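PDB 5DKV: ABC transporter substrate binding protein (Ribose) from Agrobacterium vitis, which binds alpha-D-tagatopyranose and probably serves as the solute-binding protein of a ribose-type sugar ABC transporter. Local coordinates for residues V71-V76 against T96-P101; T117-G122 against G131-S136; S152-I157 against A187-I192; G181-M186 against I192-T197; N237-A242 against S265-F270. One frame throughout, in Å; residues are numbered along the deposited sequence.

Contact 1: V71-V76 against T96-P101; sequences VTQVPV and TQLVQP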
# COMPACT_ATOMS: atom_id res chain seq x y z
N VAL A 71 1.09 -17.99 -2.30
CA VAL A 71 0.59 -19.35 -2.36
C VAL A 71 -0.94 -19.34 -2.51
O VAL A 71 -1.49 -20.16 -3.26
CB VAL A 71 1.02 -20.14 -1.11
CG1 VAL A 71 0.42 -21.56 -1.07
CG2 VAL A 71 2.56 -20.23 -1.02
N THR A 72 -1.62 -18.42 -1.82
CA THR A 72 -3.08 -18.35 -1.94
C THR A 72 -3.53 -17.39 -3.05
O THR A 72 -4.62 -17.58 -3.62
CB THR A 72 -3.74 -17.90 -0.62
OG1 THR A 72 -3.15 -16.69 -0.21
CG2 THR A 72 -3.53 -18.95 0.47
N GLN A 73 -2.72 -16.41 -3.41
CA GLN A 73 -3.13 -15.51 -4.49
C GLN A 73 -3.11 -16.20 -5.87
O GLN A 73 -3.98 -15.93 -6.71
CB GLN A 73 -2.25 -14.26 -4.53
CG GLN A 73 -2.79 -13.19 -5.50
CD GLN A 73 -1.88 -11.98 -5.55
OE1 GLN A 73 -0.68 -12.10 -5.70
NE2 GLN A 73 -2.46 -10.81 -5.36
N VAL A 74 -2.16 -17.09 -6.13
CA VAL A 74 -2.07 -17.66 -7.46
C VAL A 74 -3.30 -18.51 -7.84
O VAL A 74 -3.80 -18.40 -8.97
CB VAL A 74 -0.74 -18.46 -7.64
CG1 VAL A 74 -0.74 -19.34 -8.92
CG2 VAL A 74 0.43 -17.48 -7.68
N PRO A 75 -3.83 -19.33 -6.90
CA PRO A 75 -5.07 -20.03 -7.26
C PRO A 75 -6.25 -19.10 -7.57
O PRO A 75 -7.11 -19.44 -8.41
CB PRO A 75 -5.38 -20.86 -6.02
CG PRO A 75 -4.02 -21.11 -5.40
CD PRO A 75 -3.19 -19.92 -5.71
N VAL A 76 -6.32 -17.97 -6.89
CA VAL A 76 -7.33 -16.98 -7.21
C VAL A 76 -7.10 -16.44 -8.61
O VAL A 76 -8.05 -16.33 -9.41
CB VAL A 76 -7.32 -15.84 -6.21
CG1 VAL A 76 -8.29 -14.73 -6.65
CG2 VAL A 76 -7.68 -16.37 -4.84
N THR A 96 8.66 -11.97 -7.73
CA THR A 96 9.18 -13.05 -8.57
C THR A 96 8.18 -14.18 -8.75
O THR A 96 8.04 -14.72 -9.85
CB THR A 96 10.50 -13.63 -8.00
OG1 THR A 96 10.26 -14.12 -6.67
CG2 THR A 96 11.54 -12.58 -7.93
N GLN A 97 7.47 -14.54 -7.68
CA GLN A 97 6.64 -15.73 -7.74
C GLN A 97 5.35 -15.51 -8.53
O GLN A 97 4.70 -16.46 -8.92
CB GLN A 97 6.29 -16.22 -6.33
CG GLN A 97 7.48 -16.75 -5.51
CD GLN A 97 8.41 -17.65 -6.31
OE1 GLN A 97 7.97 -18.57 -7.00
NE2 GLN A 97 9.71 -17.37 -6.22
N LEU A 98 4.99 -14.26 -8.78
CA LEU A 98 3.81 -13.96 -9.61
C LEU A 98 4.15 -13.80 -11.08
O LEU A 98 3.26 -13.69 -11.92
CB LEU A 98 3.10 -12.69 -9.10
CG LEU A 98 1.93 -12.94 -8.11
CD1 LEU A 98 0.70 -13.51 -8.83
CD2 LEU A 98 2.36 -13.82 -6.96
N VAL A 99 5.43 -13.85 -11.42
CA VAL A 99 5.83 -13.63 -12.81
C VAL A 99 5.31 -14.72 -13.73
O VAL A 99 4.59 -14.41 -14.68
CB VAL A 99 7.36 -13.52 -12.94
CG1 VAL A 99 7.80 -13.46 -14.42
CG2 VAL A 99 7.83 -12.31 -12.18
N GLN A 100 5.64 -15.99 -13.47
CA GLN A 100 5.21 -17.04 -14.39
C GLN A 100 3.68 -17.25 -14.40
O GLN A 100 3.09 -17.48 -15.48
CB GLN A 100 5.93 -18.36 -14.09
CG GLN A 100 7.40 -18.36 -14.52
CD GLN A 100 7.60 -18.02 -16.00
OE1 GLN A 100 6.84 -18.47 -16.86
NE2 GLN A 100 8.60 -17.20 -16.29
N PRO A 101 3.02 -17.18 -13.24
CA PRO A 101 1.56 -17.27 -13.25
C PRO A 101 0.90 -16.18 -14.08
O PRO A 101 -0.05 -16.47 -14.79
CB PRO A 101 1.20 -17.16 -11.76
CG PRO A 101 2.37 -17.74 -11.07
CD PRO A 101 3.55 -17.23 -11.86

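Contact 2: T117-G122 against G131-S136; sequences TFIGTG and GDFPLS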
# COMPACT_ATOMS: atom_id res chain seq x y z
N THR A 117 1.61 -2.87 -6.04
CA THR A 117 2.85 -3.63 -6.10
C THR A 117 3.20 -3.99 -7.54
O THR A 117 2.38 -3.84 -8.44
CB THR A 117 2.72 -4.91 -5.29
OG1 THR A 117 1.57 -5.62 -5.77
CG2 THR A 117 2.57 -4.59 -3.82
N PHE A 118 4.42 -4.49 -7.74
CA PHE A 118 4.89 -4.84 -9.08
C PHE A 118 5.52 -6.21 -9.14
O PHE A 118 5.80 -6.84 -8.12
CB PHE A 118 5.87 -3.77 -9.60
CG PHE A 118 7.16 -3.59 -8.79
CD1 PHE A 118 8.19 -4.50 -8.87
CD2 PHE A 118 7.35 -2.44 -8.03
CE1 PHE A 118 9.38 -4.31 -8.16
CE2 PHE A 118 8.55 -2.23 -7.33
CZ PHE A 118 9.55 -3.18 -7.40
N ILE A 119 5.65 -6.72 -10.37
CA ILE A 119 6.53 -7.85 -10.65
C ILE A 119 7.76 -7.37 -11.42
O ILE A 119 7.79 -6.26 -11.95
CB ILE A 119 5.82 -8.97 -11.45
CG1 ILE A 119 5.27 -8.45 -12.78
CG2 ILE A 119 4.71 -9.58 -10.59
CD1 ILE A 119 4.92 -9.53 -13.75
N GLY A 120 8.79 -8.21 -11.45
CA GLY A 120 10.07 -7.79 -12.02
C GLY A 120 10.62 -6.62 -11.24
O GLY A 120 10.81 -6.70 -10.02
N THR A 121 10.91 -5.54 -11.97
CA THR A 121 11.37 -4.27 -11.41
C THR A 121 10.26 -3.23 -11.33
O THR A 121 10.43 -2.14 -10.76
CB THR A 121 12.50 -3.68 -12.26
OG1 THR A 121 11.99 -3.37 -13.56
CG2 THR A 121 13.66 -4.67 -12.42
N GLY A 122 9.14 -3.54 -11.95
CA GLY A 122 8.07 -2.58 -12.08
C GLY A 122 8.27 -1.65 -13.28
O GLY A 122 7.45 -0.75 -13.50
N GLY A 131 9.66 -9.94 -16.32
CA GLY A 131 8.37 -9.43 -15.88
C GLY A 131 8.03 -8.11 -16.54
O GLY A 131 7.60 -7.14 -15.87
N ASP A 132 8.22 -8.08 -17.86
CA ASP A 132 8.12 -6.87 -18.68
C ASP A 132 6.75 -6.73 -19.34
O ASP A 132 6.43 -5.68 -19.89
CB ASP A 132 9.22 -6.88 -19.75
CG ASP A 132 9.36 -5.56 -20.48
OD1 ASP A 132 9.67 -4.54 -19.82
OD2 ASP A 132 9.16 -5.55 -21.72
N PHE A 133 5.92 -7.76 -19.24
CA PHE A 133 4.71 -7.81 -20.06
C PHE A 133 3.47 -7.06 -19.56
O PHE A 133 2.58 -6.81 -20.37
CB PHE A 133 4.34 -9.27 -20.34
CG PHE A 133 4.32 -10.12 -19.11
CD1 PHE A 133 3.20 -10.14 -18.30
CD2 PHE A 133 5.42 -10.88 -18.75
CE1 PHE A 133 3.17 -10.90 -17.16
CE2 PHE A 133 5.40 -11.62 -17.60
CZ PHE A 133 4.27 -11.64 -16.81
N PRO A 134 3.38 -6.69 -18.25
CA PRO A 134 2.24 -5.83 -17.89
C PRO A 134 2.33 -4.50 -18.65
O PRO A 134 3.40 -4.14 -19.15
CB PRO A 134 2.40 -5.65 -16.36
CG PRO A 134 3.24 -6.88 -15.94
CD PRO A 134 4.20 -7.03 -17.07
N LEU A 135 1.22 -3.78 -18.77
CA LEU A 135 1.20 -2.56 -19.55
C LEU A 135 1.57 -1.34 -18.74
O LEU A 135 2.06 -0.36 -19.29
CB LEU A 135 -0.19 -2.33 -20.14
CG LEU A 135 -0.66 -3.33 -21.19
CD1 LEU A 135 -2.15 -3.19 -21.39
CD2 LEU A 135 0.08 -3.12 -22.48
N SER A 136 1.34 -1.41 -17.43
CA SER A 136 1.52 -0.26 -16.55
C SER A 136 1.62 -0.67 -15.11
O SER A 136 1.12 -1.72 -14.73
CB SER A 136 0.35 0.70 -16.74
OG SER A 136 0.56 1.93 -16.06
O HOH W 1 9.52 -5.52 -14.63

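Contact 3: S152-I157 against A187-I192; sequences SLALAI and AKHPGI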
# COMPACT_ATOMS: atom_id res chain seq x y z
N SER A 152 8.38 13.40 9.00
CA SER A 152 7.28 13.58 9.95
C SER A 152 7.66 13.08 11.34
O SER A 152 7.43 13.75 12.34
CB SER A 152 6.02 12.85 9.47
OG SER A 152 5.58 13.36 8.21
N LEU A 153 8.25 11.89 11.40
CA LEU A 153 8.67 11.32 12.68
C LEU A 153 9.80 12.13 13.27
O LEU A 153 9.84 12.34 14.49
CB LEU A 153 9.09 9.85 12.53
CG LEU A 153 9.36 9.08 13.83
CD1 LEU A 153 8.12 9.05 14.71
CD2 LEU A 153 9.84 7.67 13.53
N ALA A 154 10.73 12.61 12.44
CA ALA A 154 11.82 13.41 12.97
C ALA A 154 11.27 14.66 13.63
O ALA A 154 11.76 15.12 14.66
CB ALA A 154 12.82 13.77 11.86
N LEU A 155 10.24 15.24 13.01
CA LEU A 155 9.59 16.43 13.57
C LEU A 155 8.96 16.10 14.91
O LEU A 155 9.09 16.85 15.90
CB LEU A 155 8.53 16.96 12.59
CG LEU A 155 7.77 18.22 13.01
CD1 LEU A 155 8.72 19.40 13.01
CD2 LEU A 155 6.61 18.45 12.04
N ALA A 156 8.27 14.97 14.96
CA ALA A 156 7.52 14.58 16.14
C ALA A 156 8.43 14.35 17.35
O ALA A 156 8.05 14.67 18.48
CB ALA A 156 6.71 13.34 15.85
N ILE A 157 9.65 13.84 17.11
CA ILE A 157 10.57 13.52 18.20
C ILE A 157 11.61 14.62 18.43
O ILE A 157 12.54 14.46 19.22
CB ILE A 157 11.30 12.16 17.96
CG1 ILE A 157 12.27 12.23 16.77
CG2 ILE A 157 10.25 11.05 17.80
CD1 ILE A 157 13.02 10.92 16.51
N ALA A 187 19.19 8.94 7.58
CA ALA A 187 20.66 9.04 7.55
C ALA A 187 21.14 10.50 7.54
O ALA A 187 22.31 10.78 7.85
CB ALA A 187 21.23 8.29 6.35
N LYS A 188 20.25 11.41 7.19
CA LYS A 188 20.58 12.83 7.15
C LYS A 188 20.36 13.50 8.50
O LYS A 188 20.57 14.69 8.64
CB LYS A 188 19.75 13.55 6.10
CG LYS A 188 19.97 13.06 4.68
CD LYS A 188 19.05 13.81 3.73
CE LYS A 188 19.24 13.35 2.31
NZ LYS A 188 18.34 14.07 1.36
N HIS A 189 19.90 12.72 9.48
CA HIS A 189 19.57 13.26 10.80
C HIS A 189 20.49 12.65 11.86
O HIS A 189 20.19 11.60 12.40
CB HIS A 189 18.11 12.96 11.13
CG HIS A 189 17.13 13.60 10.18
ND1 HIS A 189 16.36 14.69 10.52
CD2 HIS A 189 16.80 13.29 8.91
CE1 HIS A 189 15.60 15.03 9.49
NE2 HIS A 189 15.85 14.19 8.50
N PRO A 190 21.61 13.32 12.19
CA PRO A 190 22.63 12.65 13.00
C PRO A 190 22.23 12.36 14.45
O PRO A 190 22.85 11.49 15.08
CB PRO A 190 23.81 13.62 12.95
CG PRO A 190 23.20 14.95 12.63
CD PRO A 190 22.06 14.64 11.71
N GLY A 191 21.24 13.07 14.98
CA GLY A 191 20.82 12.87 16.35
C GLY A 191 19.85 11.70 16.50
O GLY A 191 19.51 11.30 17.61
N ILE A 192 19.42 11.14 15.37
CA ILE A 192 18.45 10.05 15.39
C ILE A 192 19.14 8.71 15.18
O ILE A 192 19.98 8.55 14.29
CB ILE A 192 17.35 10.28 14.32
CG1 ILE A 192 16.51 11.49 14.72
CG2 ILE A 192 16.44 9.04 14.17
CD1 ILE A 192 15.40 11.86 13.73

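Contact 4: G181-M186 against I192-T197; sequences GFKSEM and ITVLET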
# COMPACT_ATOMS: atom_id res chain seq x y z
N GLY A 181 13.29 4.43 1.87
CA GLY A 181 13.16 5.88 1.83
C GLY A 181 13.27 6.44 3.23
O GLY A 181 13.90 7.47 3.47
N PHE A 182 12.67 5.74 4.18
CA PHE A 182 12.74 6.16 5.57
C PHE A 182 14.20 6.17 6.04
O PHE A 182 14.64 7.14 6.65
CB PHE A 182 11.92 5.21 6.45
CG PHE A 182 11.99 5.54 7.92
CD1 PHE A 182 12.99 5.00 8.72
CD2 PHE A 182 11.02 6.34 8.50
CE1 PHE A 182 13.03 5.29 10.09
CE2 PHE A 182 11.04 6.63 9.84
CZ PHE A 182 12.06 6.10 10.66
N LYS A 183 14.93 5.10 5.77
CA LYS A 183 16.30 4.99 6.27
C LYS A 183 17.25 5.95 5.57
O LYS A 183 18.17 6.50 6.20
CB LYS A 183 16.82 3.55 6.13
CG LYS A 183 16.20 2.61 7.17
CD LYS A 183 16.74 1.19 7.06
CE LYS A 183 16.32 0.34 8.26
NZ LYS A 183 16.70 -1.09 8.09
N SER A 184 17.05 6.16 4.27
CA SER A 184 17.91 7.11 3.56
C SER A 184 17.67 8.54 4.06
O SER A 184 18.62 9.34 4.21
CB SER A 184 17.70 7.00 2.04
OG SER A 184 16.38 7.30 1.64
N GLU A 185 16.42 8.89 4.34
CA GLU A 185 16.13 10.21 4.91
C GLU A 185 16.71 10.32 6.32
O GLU A 185 17.37 11.30 6.64
CB GLU A 185 14.61 10.47 4.90
CG GLU A 185 14.14 11.74 5.65
CD GLU A 185 14.63 13.07 5.07
OE1 GLU A 185 15.04 13.96 5.88
OE2 GLU A 185 14.56 13.26 3.83
N MET A 186 16.49 9.30 7.16
CA MET A 186 16.98 9.39 8.54
C MET A 186 18.50 9.48 8.58
O MET A 186 19.07 10.05 9.51
CB MET A 186 16.50 8.20 9.38
CG MET A 186 15.03 8.24 9.84
SD MET A 186 14.66 9.87 10.54
CE MET A 186 13.18 9.54 11.48
N ILE A 192 19.42 11.14 15.37
CA ILE A 192 18.45 10.05 15.39
C ILE A 192 19.14 8.71 15.18
O ILE A 192 19.98 8.55 14.29
CB ILE A 192 17.35 10.28 14.32
CG1 ILE A 192 16.51 11.49 14.72
CG2 ILE A 192 16.44 9.04 14.17
CD1 ILE A 192 15.40 11.86 13.73
N THR A 193 18.78 7.75 16.01
CA THR A 193 19.27 6.39 15.91
C THR A 193 18.17 5.50 15.37
O THR A 193 17.08 5.45 15.95
CB THR A 193 19.72 5.85 17.29
OG1 THR A 193 20.74 6.71 17.83
CG2 THR A 193 20.27 4.43 17.18
N VAL A 194 18.44 4.79 14.28
CA VAL A 194 17.47 3.86 13.74
C VAL A 194 17.82 2.46 14.21
O VAL A 194 18.84 1.88 13.80
CB VAL A 194 17.42 3.91 12.20
CG1 VAL A 194 16.37 2.97 11.66
CG2 VAL A 194 17.12 5.32 11.73
N LEU A 195 16.97 1.92 15.08
CA LEU A 195 17.14 0.57 15.60
C LEU A 195 16.71 -0.45 14.54
O LEU A 195 16.16 -0.08 13.49
CB LEU A 195 16.34 0.38 16.88
CG LEU A 195 16.61 1.39 18.01
CD1 LEU A 195 15.69 1.11 19.21
CD2 LEU A 195 18.04 1.35 18.46
N GLU A 196 16.91 -1.74 14.82
CA GLU A 196 16.58 -2.78 13.86
C GLU A 196 15.10 -2.82 13.53
O GLU A 196 14.23 -2.77 14.41
CB GLU A 196 17.04 -4.16 14.37
CG GLU A 196 16.97 -5.24 13.31
CD GLU A 196 17.54 -6.57 13.77
OE1 GLU A 196 18.11 -6.64 14.88
OE2 GLU A 196 17.40 -7.56 13.02
N THR A 197 14.81 -2.94 12.24
CA THR A 197 13.45 -3.14 11.77
C THR A 197 12.83 -4.39 12.38
O THR A 197 13.48 -5.43 12.48
CB THR A 197 13.44 -3.25 10.25
OG1 THR A 197 13.97 -2.02 9.72
CG2 THR A 197 12.04 -3.48 9.70
O HOH W 2 17.09 -2.67 10.27
O HOH W 3 19.94 8.26 11.43

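Contact 5: N237-A242 against S265-F270; sequences NGVQQA and SGLIDF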
# COMPACT_ATOMS: atom_id res chain seq x y z
N ASN A 237 -1.22 0.35 18.83
CA ASN A 237 -1.86 -0.44 19.89
C ASN A 237 -0.87 -0.88 20.97
O ASN A 237 -1.20 -0.90 22.15
CB ASN A 237 -2.56 -1.67 19.32
CG ASN A 237 -3.83 -1.30 18.57
OD1 ASN A 237 -4.36 -0.22 18.76
ND2 ASN A 237 -4.30 -2.19 17.71
N GLY A 238 0.34 -1.23 20.56
CA GLY A 238 1.37 -1.58 21.52
C GLY A 238 1.77 -0.41 22.41
O GLY A 238 1.91 -0.57 23.62
N VAL A 239 1.94 0.76 21.81
CA VAL A 239 2.27 1.96 22.57
C VAL A 239 1.17 2.27 23.59
O VAL A 239 1.46 2.58 24.75
CB VAL A 239 2.49 3.16 21.63
CG1 VAL A 239 2.58 4.47 22.42
CG2 VAL A 239 3.72 2.97 20.80
N GLN A 240 -0.09 2.19 23.17
CA GLN A 240 -1.21 2.44 24.08
C GLN A 240 -1.20 1.42 25.24
O GLN A 240 -1.34 1.80 26.41
CB GLN A 240 -2.53 2.39 23.30
CG GLN A 240 -3.77 2.62 24.12
CD GLN A 240 -4.03 4.08 24.44
OE1 GLN A 240 -4.33 4.88 23.55
NE2 GLN A 240 -3.93 4.43 25.72
N GLN A 241 -0.97 0.15 24.93
CA GLN A 241 -1.04 -0.91 25.95
C GLN A 241 0.11 -0.78 26.94
O GLN A 241 -0.01 -1.16 28.12
CB GLN A 241 -1.02 -2.29 25.29
CG GLN A 241 -1.03 -3.47 26.28
CD GLN A 241 -2.32 -3.61 27.06
OE1 GLN A 241 -3.26 -4.25 26.60
NE2 GLN A 241 -2.37 -3.01 28.24
N ALA A 242 1.23 -0.23 26.47
CA ALA A 242 2.39 0.02 27.31
C ALA A 242 2.22 1.25 28.19
O ALA A 242 3.10 1.55 29.00
CB ALA A 242 3.62 0.18 26.45
N SER A 265 -6.54 11.45 20.23
CA SER A 265 -6.07 11.09 21.56
C SER A 265 -4.56 11.28 21.73
O SER A 265 -4.04 11.16 22.83
CB SER A 265 -6.40 9.64 21.86
OG SER A 265 -5.51 8.80 21.14
N GLY A 266 -3.86 11.53 20.63
CA GLY A 266 -2.43 11.76 20.69
C GLY A 266 -1.62 10.48 20.51
O GLY A 266 -0.39 10.51 20.54
N LEU A 267 -2.31 9.36 20.29
CA LEU A 267 -1.63 8.08 20.16
C LEU A 267 -0.77 8.02 18.91
O LEU A 267 0.31 7.43 18.94
CB LEU A 267 -2.63 6.94 20.17
CG LEU A 267 -2.05 5.52 20.03
CD1 LEU A 267 -1.02 5.21 21.11
CD2 LEU A 267 -3.20 4.48 20.05
N ILE A 268 -1.24 8.62 17.82
CA ILE A 268 -0.43 8.74 16.61
C ILE A 268 -0.36 10.21 16.26
O ILE A 268 -1.31 10.96 16.54
CB ILE A 268 -0.98 7.90 15.42
CG1 ILE A 268 -2.28 8.47 14.87
CG2 ILE A 268 -1.20 6.46 15.86
CD1 ILE A 268 -2.72 7.80 13.57
N ASP A 269 0.78 10.64 15.71
CA ASP A 269 1.00 12.03 15.34
C ASP A 269 0.65 12.31 13.87
O ASP A 269 0.14 13.39 13.57
CB ASP A 269 2.45 12.43 15.60
CG ASP A 269 2.66 12.94 17.02
OD1 ASP A 269 1.94 12.49 17.93
OD2 ASP A 269 3.54 13.80 17.22
N PHE A 270 0.94 11.36 12.98
CA PHE A 270 0.64 11.50 11.57
C PHE A 270 0.20 10.18 10.98
O PHE A 270 0.76 9.14 11.31
CB PHE A 270 1.86 12.01 10.78
CG PHE A 270 2.38 13.34 11.24
CD1 PHE A 270 1.80 14.50 10.78
CD2 PHE A 270 3.45 13.42 12.12
CE1 PHE A 270 2.24 15.71 11.18
CE2 PHE A 270 3.91 14.64 12.55
CZ PHE A 270 3.32 15.80 12.07
O HOH W 4 -4.17 7.71 23.52

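Contact 1: V71-V76 against T96-P101
Two neighbouring helical elements of the N-terminal lobe meet here, helix 70-81 through V74 and Q73, and the other through P101, near the start of helix 99-107, and L98, in the loop leading into it. V74 turns both methyls to the proline ring. Its CG2 lies 3.9 Å from P101 CG, and its CG1 is 4.1 Å from P101 CB. The two side chains cross at about a right angle, both valine methyls lying near the CB and CG of the ring. V74 CG1 is anti to the backbone N (chi1 167°), and this leaves CG2 beside that N, where it also reaches L98 CD1 at 4.1 Å. Strand 87-90 lies between these helices in the chain, and both Q73 and L98 touch its I90. The contact therefore ties together two adjacent helices of the alpha/beta lobe. Q73 is extended beyond CG and brings OE1 to 3.7 Å from L98 CG. The leucine is only a van der Waals neighbour of this oxygen. The polar bonds of the amide go elsewhere: OE1 pairs with T93 OG1, and NE2 is held by the carbonyl oxygens of P34 and A91. Those three bonds fix the amide of a buried glutamine.

Contact 2: T117-G122 against G131-S136
The F133 ring receives the tip of I119: CD1 approaches it obliquely and comes to 3.8 Å from CZ. The two side chains cross at about a right angle. Elsewhere the same ring packs on L102, K103 and A106 of helix 99-107. The other phenyl ring, F118, takes no part across the contact. One of its faces has T121 O 3.5 Å above it, over the centre, and it meets Y137 edge-to-face.

I119 CD1 serves a second partner. It is also 3.8 Å from P134 CG, so the methyl sits against both the aromatic and the proline ring. I119 CG1 lies between the backbone N and the carbonyl carbon (chi1 58°), and from there the chain runs out to these two rings. I119 also begins a type II' beta turn that ends at G122, closed by the bond from G122 N to I119 O at 3.0 Å. G120 holds the second position of the turn with a positive phi of 61°, which suits glycine. Beside the turn, a water joins the segments. It accepts from T121 N at 3.0 Å and donates to G131 O at 2.8 Å. More acceptors surround this water than it has protons, so the latter bond may be shared.

Both segments belong to the long loop between strands 112-115 and 137-140. T117, near its start, touches the bound tagatose. The contact rests on a small apolar cluster and a water bridge; several polar groups are bonded outside it, such as T117 OG1 to P92 O.

Contact 3: S152-I157 against A187-I192
I192 reaches across to A154 and I157 with a single branch. From CB, its CG1 turns anti to the carbonyl carbon (chi1 -67°) and heads for helix 142-156. CG1 itself lies 4.0 Å from I157 CD1. The next atom, CD1, is the tip and touches two partners: A154 CB at 3.7 Å and I157 CD1 at 3.8 Å. The other branch, CG2, takes no part with this pair and lies near M186. I157 is the first residue beyond the helix. Its chain from CB through CG1 is extended, and it meets I192 at an oblique angle.

A154 CB has a second neighbour in the imidazole of H189. It stands 3.9 Å from CE1, and it is as near to ND1. The ring is held by polar bonds at both nitrogens: NE2 bonds to E185 OE1, and ND1 bonds to D159 OD1. These fix its rotation, and two carboxylate partners would probably favour the protonated form. The alanine methyl thus packs against a ring whose place is set by residues outside the segment.

H189 and I192 are the two ends of a type I beta turn, with I192 N bonded to H189 O at 3.1 Å. This turn leads from helix 173-186 into the edge strand 192-199. Seating it on the C-terminal end of helix 142-156 belongs to the layered alpha/beta build of the C-terminal lobe, in which neighbouring helices and the connections between them pack side by side over the sheet.

Contact 4: G181-M186 against I192-T197
M186 makes the tight part of this contact, lying against I192 and V194. Its chain bends at chi2 (-48°), which carries SD to 3.8 Å from I192 CD1. Nearer the backbone, M186 CB packs on V194 CG2, also at 3.8 Å. The same methionine covers F182: its CG stands 3.6 Å above one face of the ring, offset toward the rim. V194 CG1 comes instead to the ring edge, near its plane, 4.4 Å from F182 CE1. The valine therefore puts one methyl at M186 and the other at F182.

The opposite end of the contact is polar and watery. K183 runs out extended, and its ammonium donates a hydrogen bond to a water 2.7 Å from NZ. T197 N donates to that same water at 3.0 Å. The stronger partner of K183 NZ is E179, in a salt bridge. E179 is also hydrogen-bonded to T197 OG1, so one carboxylate draws the lysine and the threonine together. A second water sits between the carbonyl oxygens of M186 and I192, at the turn side. More acceptors surround it than it has protons, so its two bonds may be shared with others.

The axes of 181-186 and 192-194 approach to 9.8 Å, with directions 148° apart. The contact packs the helix of the beta-alpha-beta unit 161-167, 173-186, 192-199 on its second strand, at the edge of the sheet, with helix 142-156 flanking through A150 and L153.

Contact 5: N237-A242 against S265-F270
L267 points its forked end at the backbone and CB of Q240, and the two side chains cross at about a right angle. Both methyls take part. L267 CD1 and CD2 each lie 3.9 Å from Q240 CB, so the fork straddles that carbon. CD1 also comes to 3.8 Å from Q240 N. The orientation against V239 differs: there the side chains slide past each other in opposite directions, with V239 CG1 at 3.9 Å from L267 CD1. L267 CG is anti to the backbone N (chi1 179°), which carries the branch toward the helix.

The leucine belongs to the loop that leads from helix 259-264 into strand 270-273. Its partners belong to helix 229-241. In the alpha/beta fold of the C-terminal lobe these are neighbouring units, with strand 249-253 between them in the chain. V239 and I268 both touch V250 of that strand. G266 leaves the helix with a positive phi, and L267 follows directly.

Q240 bends at chi2 (79°), bringing OE1 to 3.7 Å from L267 CD2. The oxygen finds its polar partner in a water, which donates to it at 2.8 Å. The same water is bonded to S265 OG at 2.9 Å, and so bridges the segments on the side where Q240 and S265 are exposed. S265 OG also accepts a weak bond from L267 N, at an N-H...O angle of 148°.

From the N terminus, contact 1 closes first, bringing helices 70-81 and 99-107 together across strand 87-90. Contact 2 follows in series and draws in the long loop between strands 112-115 and 137-140. The two touch, with V99 and L98 against F133 and I119. Both lie in the N-terminal lobe. The chain then passes to the C-terminal lobe. Contact 3 ties the end of helix 142-156 to the turn after helix 173-186, and contact 4 ties that helix to strand 192-199. Their segments alternate, so they cross, and they share I192. Contact 5 closes later in series, joining helix 229-241 to the loop before strand 270-273. It meets contact 3 where A156 packs on D269.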